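PDB 3PZ6: leucyl-tRNA synthetase from Giardia intestinalis, which probably joins leucine to tRNA(Leu) at the expense of ATP, and is represented by its CP1 domain, the part that edits wrongly charged tRNA. Local coordinates for residues Asn60-Leu70 with Ser145-Thr156; Thr91-Trp99 with Val157-Glu165. The protein carries 2 engineered substitutions. All blocks are in the same frame, centred on the assembly; numbering follows the deposited sequence.

Interaction 1 of 2, residues Asn60-Leu70 with Ser145-Thr156; sequences NPKNKAIFDQL and SEISGSDLLLAT. Engineered in segment 145-156: Ser145 (natural residue Cys).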
loop_
_atom_site.group_PDB
_atom_site.type_symbol
_atom_site.label_atom_id
_atom_site.label_comp_id
_atom_site.label_asym_id
_atom_site.label_seq_id
_atom_site.Cartn_x
_atom_site.Cartn_y
_atom_site.Cartn_z
ATOM N N ASN A 60 -9.079 14.723 -1.462
ATOM C CA ASN A 60 -9.178 13.708 -2.505
ATOM C C ASN A 60 -10.616 13.255 -2.726
ATOM O O ASN A 60 -11.231 12.679 -1.825
ATOM C CB ASN A 60 -8.279 12.512 -2.192
ATOM C CG ASN A 60 -8.005 11.652 -3.414
ATOM O OD1 ASN A 60 -6.878 11.590 -3.899
ATOM N ND2 ASN A 60 -9.031 10.990 -3.916
ATOM N N PRO A 61 -11.149 13.504 -3.937
ATOM C CA PRO A 61 -12.535 13.214 -4.304
ATOM C C PRO A 61 -12.871 11.728 -4.400
ATOM O O PRO A 61 -14.036 11.359 -4.260
ATOM C CB PRO A 61 -12.675 13.869 -5.676
ATOM C CG PRO A 61 -11.288 13.886 -6.225
ATOM C CD PRO A 61 -10.412 14.137 -5.046
ATOM N N LYS A 62 -11.876 10.886 -4.653
ATOM C CA LYS A 62 -12.103 9.445 -4.679
ATOM C C LYS A 62 -12.372 8.919 -3.270
ATOM O O LYS A 62 -13.195 8.024 -3.087
ATOM C CB LYS A 62 -10.926 8.698 -5.315
ATOM C CG LYS A 62 -10.519 9.189 -6.696
ATOM C CD LYS A 62 -11.669 9.152 -7.694
ATOM C CE LYS A 62 -12.029 7.740 -8.120
ATOM N NZ LYS A 62 -10.955 7.157 -8.961
ATOM N N ASN A 63 -11.675 9.484 -2.286
ATOM C CA ASN A 63 -11.884 9.142 -0.880
ATOM C C ASN A 63 -13.292 9.512 -0.417
ATOM O O ASN A 63 -13.972 8.701 0.215
ATOM C CB ASN A 63 -10.838 9.819 0.018
ATOM C CG ASN A 63 -9.416 9.354 -0.269
ATOM O OD1 ASN A 63 -9.025 9.179 -1.422
ATOM N ND2 ASN A 63 -8.632 9.172 0.783
ATOM N N LYS A 64 -13.723 10.727 -0.761
ATOM C CA LYS A 64 -15.055 11.219 -0.425
ATOM C C LYS A 64 -16.165 10.333 -1.001
ATOM O O LYS A 64 -17.125 10.004 -0.301
ATOM C CB LYS A 64 -15.228 12.673 -0.882
ATOM N N ALA A 65 -16.021 9.935 -2.263
ATOM C CA ALA A 65 -17.026 9.099 -2.921
ATOM C C ALA A 65 -17.159 7.723 -2.274
ATOM O O ALA A 65 -18.267 7.196 -2.166
ATOM C CB ALA A 65 -16.737 8.968 -4.411
ATOM N N ILE A 66 -16.033 7.148 -1.847
ATOM C CA ILE A 66 -16.051 5.885 -1.113
ATOM C C ILE A 66 -16.802 6.054 0.211
ATOM O O ILE A 66 -17.642 5.225 0.555
ATOM C CB ILE A 66 -14.629 5.322 -0.874
ATOM C CG1 ILE A 66 -13.974 4.938 -2.207
ATOM C CG2 ILE A 66 -14.676 4.111 0.048
ATOM C CD1 ILE A 66 -12.453 4.779 -2.149
ATOM N N PHE A 67 -16.512 7.137 0.933
ATOM C CA PHE A 67 -17.184 7.416 2.203
ATOM C C PHE A 67 -18.680 7.674 2.020
ATOM O O PHE A 67 -19.497 7.104 2.739
ATOM C CB PHE A 67 -16.514 8.573 2.963
ATOM C CG PHE A 67 -15.212 8.201 3.624
ATOM C CD1 PHE A 67 -15.173 7.252 4.636
ATOM C CD2 PHE A 67 -14.025 8.816 3.247
ATOM C CE1 PHE A 67 -13.967 6.908 5.246
ATOM C CE2 PHE A 67 -12.820 8.476 3.851
ATOM C CZ PHE A 67 -12.790 7.524 4.852
ATOM N N ASP A 68 -19.031 8.512 1.045
ATOM C CA ASP A 68 -20.435 8.799 0.735
ATOM C C ASP A 68 -21.241 7.528 0.474
ATOM O O ASP A 68 -22.387 7.413 0.910
ATOM C CB ASP A 68 -20.548 9.750 -0.459
ATOM C CG ASP A 68 -20.279 11.199 -0.084
ATOM O OD1 ASP A 68 -19.955 11.467 1.096
ATOM O OD2 ASP A 68 -20.392 12.076 -0.970
ATOM N N GLN A 69 -20.623 6.582 -0.229
ATOM C CA GLN A 69 -21.231 5.294 -0.537
ATOM C C GLN A 69 -21.342 4.424 0.715
ATOM O O GLN A 69 -22.334 3.722 0.902
ATOM C CB GLN A 69 -20.408 4.582 -1.611
ATOM C CG GLN A 69 -21.004 3.285 -2.128
ATOM C CD GLN A 69 -19.962 2.387 -2.770
ATOM O OE1 GLN A 69 -19.188 2.818 -3.634
ATOM N NE2 GLN A 69 -19.939 1.126 -2.350
ATOM N N LEU A 70 -20.325 4.477 1.573
ATOM C CA LEU A 70 -20.338 3.723 2.828
ATOM C C LEU A 70 -21.395 4.264 3.798
ATOM O O LEU A 70 -22.050 3.502 4.509
ATOM C CB LEU A 70 -18.947 3.711 3.471
ATOM C CG LEU A 70 -17.826 2.989 2.711
ATOM C CD1 LEU A 70 -16.481 3.179 3.399
ATOM C CD2 LEU A 70 -18.124 1.503 2.516
ATOM N N SER A 145 -20.788 -3.106 1.317
ATOM C CA SER A 145 -21.037 -2.726 -0.071
ATOM C C SER A 145 -19.835 -3.077 -0.939
ATOM O O SER A 145 -18.742 -3.364 -0.432
ATOM C CB SER A 145 -21.395 -1.237 -0.207
ATOM O OG SER A 145 -20.425 -0.388 0.390
ATOM N N GLU A 146 -20.059 -3.071 -2.248
ATOM C CA GLU A 146 -19.052 -3.454 -3.220
ATOM C C GLU A 146 -18.236 -2.227 -3.601
ATOM O O GLU A 146 -18.786 -1.130 -3.727
ATOM C CB GLU A 146 -19.747 -4.035 -4.449
ATOM C CG GLU A 146 -18.880 -4.870 -5.351
ATOM C CD GLU A 146 -19.664 -5.430 -6.518
ATOM O OE1 GLU A 146 -20.423 -6.403 -6.318
ATOM O OE2 GLU A 146 -19.515 -4.903 -7.645
ATOM N N ILE A 147 -16.927 -2.411 -3.758
ATOM C CA ILE A 147 -16.037 -1.333 -4.188
ATOM C C ILE A 147 -15.267 -1.791 -5.425
ATOM O O ILE A 147 -14.578 -2.807 -5.381
ATOM C CB ILE A 147 -15.026 -0.926 -3.071
ATOM C CG1 ILE A 147 -15.737 -0.554 -1.760
ATOM C CG2 ILE A 147 -14.123 0.210 -3.539
ATOM C CD1 ILE A 147 -16.486 0.782 -1.781
ATOM N N SER A 148 -15.383 -1.052 -6.526
ATOM C CA SER A 148 -14.593 -1.366 -7.720
ATOM C C SER A 148 -13.192 -0.753 -7.651
ATOM O O SER A 148 -12.962 0.198 -6.905
ATOM C CB SER A 148 -15.314 -0.933 -9.006
ATOM O OG SER A 148 -15.519 0.463 -9.052
ATOM N N GLY A 149 -12.261 -1.308 -8.426
ATOM C CA GLY A 149 -10.915 -0.750 -8.546
ATOM C C GLY A 149 -10.943 0.703 -8.976
ATOM O O GLY A 149 -10.197 1.532 -8.449
ATOM N N SER A 150 -11.820 1.000 -9.934
ATOM C CA SER A 150 -12.085 2.359 -10.398
ATOM C C SER A 150 -12.304 3.363 -9.267
ATOM O O SER A 150 -11.773 4.473 -9.312
ATOM C CB SER A 150 -13.306 2.365 -11.317
ATOM O OG SER A 150 -12.910 2.183 -12.657
ATOM N N ASP A 151 -13.099 2.970 -8.272
ATOM C CA ASP A 151 -13.386 3.813 -7.123
ATOM C C ASP A 151 -12.128 4.031 -6.272
ATOM O O ASP A 151 -11.880 5.143 -5.790
ATOM C CB ASP A 151 -14.496 3.195 -6.267
ATOM C CG ASP A 151 -15.818 3.083 -7.006
ATOM O OD1 ASP A 151 -16.106 3.939 -7.878
ATOM O OD2 ASP A 151 -16.579 2.135 -6.707
ATOM N N LEU A 152 -11.340 2.967 -6.119
ATOM C CA LEU A 152 -10.106 2.991 -5.331
ATOM C C LEU A 152 -8.975 3.771 -5.991
ATOM O O LEU A 152 -8.168 4.409 -5.310
ATOM C CB LEU A 152 -9.626 1.569 -5.037
ATOM C CG LEU A 152 -10.496 0.730 -4.111
ATOM C CD1 LEU A 152 -10.028 -0.695 -4.162
ATOM C CD2 LEU A 152 -10.448 1.268 -2.690
ATOM N N LEU A 153 -8.923 3.720 -7.317
ATOM C CA LEU A 153 -7.806 4.295 -8.056
ATOM C C LEU A 153 -7.620 5.775 -7.719
ATOM O O LEU A 153 -8.592 6.516 -7.570
ATOM C CB LEU A 153 -8.004 4.082 -9.557
ATOM C CG LEU A 153 -6.773 3.698 -10.381
ATOM C CD1 LEU A 153 -6.198 2.345 -9.943
ATOM C CD2 LEU A 153 -7.103 3.676 -11.873
ATOM N N LEU A 154 -6.363 6.181 -7.566
ATOM C CA LEU A 154 -5.991 7.559 -7.216
ATOM C C LEU A 154 -6.596 8.076 -5.889
ATOM O O LEU A 154 -6.776 9.276 -5.708
ATOM C CB LEU A 154 -6.265 8.521 -8.381
ATOM C CG LEU A 154 -5.862 8.037 -9.777
ATOM C CD1 LEU A 154 -6.302 9.036 -10.824
ATOM C CD2 LEU A 154 -4.358 7.755 -9.885
ATOM N N ALA A 155 -6.896 7.158 -4.973
ATOM C CA ALA A 155 -7.235 7.518 -3.603
ATOM C C ALA A 155 -5.950 7.713 -2.806
ATOM O O ALA A 155 -4.869 7.325 -3.261
ATOM C CB ALA A 155 -8.082 6.438 -2.966
ATOM N N THR A 156 -6.062 8.322 -1.628
ATOM C CA THR A 156 -4.900 8.513 -0.770
ATOM C C THR A 156 -5.052 7.739 0.521
ATOM O O THR A 156 -6.128 7.717 1.123
ATOM C CB THR A 156 -4.635 9.990 -0.417
ATOM O OG1 THR A 156 -5.763 10.514 0.275
ATOM C CG2 THR A 156 -4.398 10.810 -1.640
HETATM O O HOH W 1 -14.065 6.953 -5.490
#

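Interaction 2 of 2, residues Thr91-Trp99 with Val157-Glu165; sequences TMVGQTNCW and VRAPLSPYE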
loop_
_atom_site.group_PDB
_atom_site.type_symbol
_atom_site.label_atom_id
_atom_site.label_comp_id
_atom_site.label_asym_id
_atom_site.label_seq_id
_atom_site.Cartn_x
_atom_site.Cartn_y
_atom_site.Cartn_z
ATOM N N THR A 91 10.336 -3.889 4.629
ATOM C CA THR A 91 10.349 -2.929 3.533
ATOM C C THR A 91 9.252 -1.865 3.669
ATOM O O THR A 91 9.169 -0.947 2.843
ATOM C CB THR A 91 10.208 -3.619 2.146
ATOM O OG1 THR A 91 8.984 -4.351 2.101
ATOM C CG2 THR A 91 11.371 -4.560 1.853
ATOM N N MET A 92 8.431 -1.982 4.716
ATOM C CA MET A 92 7.251 -1.125 4.888
ATOM C C MET A 92 7.529 0.372 5.061
ATOM O O MET A 92 6.664 1.205 4.789
ATOM C CB MET A 92 6.341 -1.650 6.004
ATOM C CG MET A 92 5.482 -2.864 5.609
ATOM S SD MET A 92 4.597 -2.680 4.032
ATOM C CE MET A 92 5.651 -3.634 2.945
ATOM N N VAL A 93 8.731 0.715 5.497
ATOM C CA VAL A 93 9.117 2.114 5.632
ATOM C C VAL A 93 9.477 2.761 4.278
ATOM O O VAL A 93 9.684 3.971 4.198
ATOM C CB VAL A 93 10.252 2.281 6.690
ATOM C CG1 VAL A 93 11.453 1.409 6.344
ATOM C CG2 VAL A 93 10.658 3.750 6.858
ATOM N N GLY A 94 9.531 1.953 3.220
ATOM C CA GLY A 94 9.909 2.430 1.885
ATOM C C GLY A 94 8.767 2.593 0.897
ATOM O O GLY A 94 9.001 2.847 -0.290
ATOM N N GLN A 95 7.535 2.453 1.379
ATOM C CA GLN A 95 6.332 2.603 0.550
ATOM C C GLN A 95 6.183 3.974 -0.102
ATOM O O GLN A 95 6.187 5.005 0.578
ATOM C CB GLN A 95 5.085 2.339 1.380
ATOM C CG GLN A 95 4.881 0.903 1.767
ATOM C CD GLN A 95 3.796 0.780 2.779
ATOM O OE1 GLN A 95 3.986 1.098 3.955
ATOM N NE2 GLN A 95 2.629 0.349 2.332
ATOM N N THR A 96 6.029 3.967 -1.422
ATOM C CA THR A 96 5.809 5.185 -2.194
ATOM C C THR A 96 4.360 5.305 -2.673
ATOM O O THR A 96 3.901 6.389 -3.040
ATOM C CB THR A 96 6.693 5.197 -3.436
ATOM O OG1 THR A 96 6.404 4.029 -4.202
ATOM C CG2 THR A 96 8.157 5.207 -3.057
ATOM N N ASN A 97 3.666 4.170 -2.679
ATOM C CA ASN A 97 2.312 4.050 -3.200
ATOM C C ASN A 97 1.801 2.643 -2.914
ATOM O O ASN A 97 2.474 1.859 -2.239
ATOM C CB ASN A 97 2.279 4.332 -4.712
ATOM C CG ASN A 97 3.069 3.300 -5.538
ATOM O OD1 ASN A 97 2.485 2.435 -6.195
ATOM N ND2 ASN A 97 4.395 3.392 -5.502
ATOM N N CYS A 98 0.613 2.323 -3.417
ATOM C CA CYS A 98 0.140 0.943 -3.426
ATOM C C CYS A 98 -0.583 0.646 -4.743
ATOM O O CYS A 98 -0.744 1.538 -5.573
ATOM C CB CYS A 98 -0.731 0.641 -2.205
ATOM S SG CYS A 98 -2.264 1.581 -2.117
ATOM N N TRP A 99 -0.988 -0.611 -4.929
ATOM C CA TRP A 99 -1.511 -1.085 -6.205
ATOM C C TRP A 99 -2.868 -1.748 -6.034
ATOM O O TRP A 99 -3.075 -2.499 -5.086
ATOM C CB TRP A 99 -0.574 -2.113 -6.832
ATOM C CG TRP A 99 0.847 -1.702 -7.032
ATOM C CD1 TRP A 99 1.939 -2.243 -6.423
ATOM C CD2 TRP A 99 1.348 -0.696 -7.928
ATOM N NE1 TRP A 99 3.085 -1.639 -6.868
ATOM C CE2 TRP A 99 2.758 -0.685 -7.793
ATOM C CE3 TRP A 99 0.745 0.200 -8.826
ATOM C CZ2 TRP A 99 3.579 0.191 -8.516
ATOM C CZ3 TRP A 99 1.556 1.062 -9.549
ATOM C CH2 TRP A 99 2.967 1.053 -9.385
ATOM N N VAL A 157 -3.967 7.103 0.938
ATOM C CA VAL A 157 -3.965 6.354 2.175
ATOM C C VAL A 157 -2.827 6.798 3.092
ATOM O O VAL A 157 -1.850 7.409 2.643
ATOM C CB VAL A 157 -3.965 4.796 1.942
ATOM C CG1 VAL A 157 -5.298 4.338 1.313
ATOM C CG2 VAL A 157 -2.764 4.333 1.104
ATOM N N ARG A 158 -2.982 6.515 4.381
ATOM C CA ARG A 158 -1.928 6.729 5.359
ATOM C C ARG A 158 -1.222 5.390 5.447
ATOM O O ARG A 158 -1.832 4.395 5.838
ATOM C CB ARG A 158 -2.530 7.112 6.711
ATOM C CG ARG A 158 -1.632 7.975 7.613
ATOM C CD ARG A 158 -2.093 9.454 7.666
ATOM N NE ARG A 158 -3.437 9.589 8.245
ATOM C CZ ARG A 158 -4.216 10.669 8.152
ATOM N NH1 ARG A 158 -3.806 11.757 7.503
ATOM N NH2 ARG A 158 -5.422 10.652 8.712
ATOM N N ALA A 159 0.041 5.343 5.035
ATOM C CA ALA A 159 0.791 4.094 5.056
ATOM C C ALA A 159 1.610 3.948 6.328
ATOM O O ALA A 159 2.423 4.810 6.657
ATOM C CB ALA A 159 1.684 3.980 3.842
ATOM N N PRO A 160 1.408 2.844 7.052
ATOM C CA PRO A 160 2.173 2.635 8.269
ATOM C C PRO A 160 3.682 2.596 8.016
ATOM O O PRO A 160 4.126 2.099 6.973
ATOM C CB PRO A 160 1.679 1.274 8.762
ATOM C CG PRO A 160 1.076 0.628 7.592
ATOM C CD PRO A 160 0.520 1.707 6.751
ATOM N N LEU A 161 4.438 3.154 8.967
ATOM C CA LEU A 161 5.913 3.146 9.000
ATOM C C LEU A 161 6.604 4.025 7.958
ATOM O O LEU A 161 7.756 4.424 8.148
ATOM C CB LEU A 161 6.459 1.714 8.965
ATOM C CG LEU A 161 6.703 0.987 10.296
ATOM C CD1 LEU A 161 5.729 1.390 11.412
ATOM C CD2 LEU A 161 6.669 -0.516 10.062
ATOM N N SER A 162 5.901 4.328 6.871
ATOM C CA SER A 162 6.381 5.262 5.853
ATOM C C SER A 162 6.504 6.692 6.413
ATOM O O SER A 162 5.644 7.136 7.185
ATOM C CB SER A 162 5.434 5.246 4.656
ATOM O OG SER A 162 5.908 6.071 3.609
ATOM N N PRO A 163 7.591 7.401 6.063
ATOM C CA PRO A 163 7.716 8.818 6.402
ATOM C C PRO A 163 6.789 9.705 5.574
ATOM O O PRO A 163 6.619 10.879 5.892
ATOM C CB PRO A 163 9.178 9.136 6.060
ATOM C CG PRO A 163 9.583 8.081 5.107
ATOM C CD PRO A 163 8.851 6.857 5.528
ATOM N N TYR A 164 6.208 9.156 4.513
ATOM C CA TYR A 164 5.261 9.910 3.701
ATOM C C TYR A 164 3.929 10.062 4.435
ATOM O O TYR A 164 3.384 9.085 4.944
ATOM C CB TYR A 164 5.064 9.236 2.342
ATOM C CG TYR A 164 6.273 9.329 1.433
ATOM C CD1 TYR A 164 6.819 10.569 1.092
ATOM C CD2 TYR A 164 6.863 8.182 0.906
ATOM C CE1 TYR A 164 7.924 10.665 0.252
ATOM C CE2 TYR A 164 7.965 8.265 0.062
ATOM C CZ TYR A 164 8.496 9.511 -0.259
ATOM O OH TYR A 164 9.594 9.608 -1.099
ATOM N N GLU A 165 3.423 11.289 4.504
ATOM C CA GLU A 165 2.204 11.576 5.268
ATOM C C GLU A 165 0.956 10.987 4.601
ATOM O O GLU A 165 -0.053 10.715 5.267
ATOM C CB GLU A 165 2.065 13.080 5.548
ATOM C CG GLU A 165 1.854 14.002 4.337
ATOM C CD GLU A 165 3.080 14.170 3.413
ATOM O OE1 GLU A 165 3.017 15.037 2.511
ATOM O OE2 GLU A 165 4.095 13.447 3.561
#

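Interaction 1 of 2, residues Asn60-Leu70 with Ser145-Thr156
Lys62, Asn63, Ile66 and Gln69 carry a buried, mainly polar contact that seats helix 61-70 along the end of strand 145-148, the short helix 149-152 and the turn after it. Helix and strand run nearly antiparallel, at 163°, with their axes 9.9 Å apart. At one end, Lys62 bends at each of its outer torsions and folds back so that NZ sits between two carbonyls where helix 149-152 finishes, Ser150 O at 2.8 Å and Leu153 O at 2.8 Å. It meets the Ser150 carbonyl almost head-on and the Leu153 carbonyl at a tilt; its charge probably suits the negative end of that helix. A water donating to both Lys62 O and Asp151 O adds a second bridge. Asn63 reads the start of the next strand with both halves of its amide: OD1 accepts from Thr156 N on an in-plane lone pair (3.1 Å, 159° at the hydrogen), and ND2 donates to Thr156 O at 2.9 Å. ND2 also bonds Ile19 O, and Thr156 OG1 pairs with Tyr21 OH, tying in the chain after strand 10-18. Between the polar ends, Ile66 sets CD1 across Leu152 CD2 (4.1 Å) and CG2 against Ile147 CD1 (4.2 Å), with Leu18 also touching it. At the far end Gln69, with CG anti to the backbone N (chi1 -174°), stretches down to the strand, where NE2 donates to Glu146 O at 2.9 Å and more weakly to the hydroxyl of Ser145, an engineered residue. Ile147 CD1 comes up at a slant beside the amide, nearest NE2. Asn60 stands at the N-cap position of helix 61-70, and a type II turn from Leu152 to Ala155 leads back into the sheet: a helix packed against the β-sheet core of a CP1 editing domain.

Interaction 2 of 2, residues Thr91-Trp99 with Val157-Glu165
Val93 lays the flank of its side chain in the bend of Leu161-Pro163, at the centre of a buried fit that is mostly loop to loop. Its CG2, anti to the backbone N (chi1 56° for CG1), touches Leu161 O (3.2 Å) with its side and Pro163 CD (3.8 Å) nearer its tip, the valine and the proline ring crossing at about a right angle. Met92 and Val93 both lie under the same side of Leu161, whose CD2 rests on Met92 CB at 4.2 Å while its CB faces Val93 CB. Further along, the backbone of Gln95 supplies the bump. Its carbonyl enters the pocket between Ser162 and Tyr164, where Ser162 OG donates to Gln95 O at 3.2 Å, in the carbonyl plane and on a lone pair. The same hydroxyl accepts from Tyr164 N, closing an ST turn that fixes its rotation; one oxygen therefore holds both its own turn and the facing loop. The Tyr164 ring presents its edge to this carbonyl, CD2 lying 3.3 Å from Gln95 O near the ring plane, while Thr96 CG2 approaches the ring obliquely. The Tyr164 hydroxyl bonds Ser224 O, and Tyr223 meets the ring edge-to-face. The Ala159 methyl sits over one face of the Gln95 amide, Ala159 CB 4.0 Å from Gln95 CD. At the strand end, Cys98 SG and Val157 CG2 touch at 4.3 Å, next to Leu16 of strand 10-18. Thr91 closes the threonine-rich stretch that in relatives lines the editing pocket of leucyl-tRNA synthetase CP1 domains, and the loop after it is the one packed here, so this loop packing probably lies close to the editing pocket.

Interactions 1 and 2 share one continuous length of chain: Ser145-Thr156 runs straight into Val157-Glu165, so strand 156-158 joins the two, and both reach the same mixed sheet. Their centres nevertheless lie 19 Å apart. Interaction 2 is nearer the middle of the domain, about 6 Å from the chain's centre, against about 15 Å for interaction 1. Both are largely buried, yet their chemistry differs. Segment 60-70 brings a helix whose lysine and amide side chains bond backbone groups; segment 91-99 meets its partner mostly as loop against loop, through apolar side chains and a bond from a serine hydroxyl, probably close to the editing pocket.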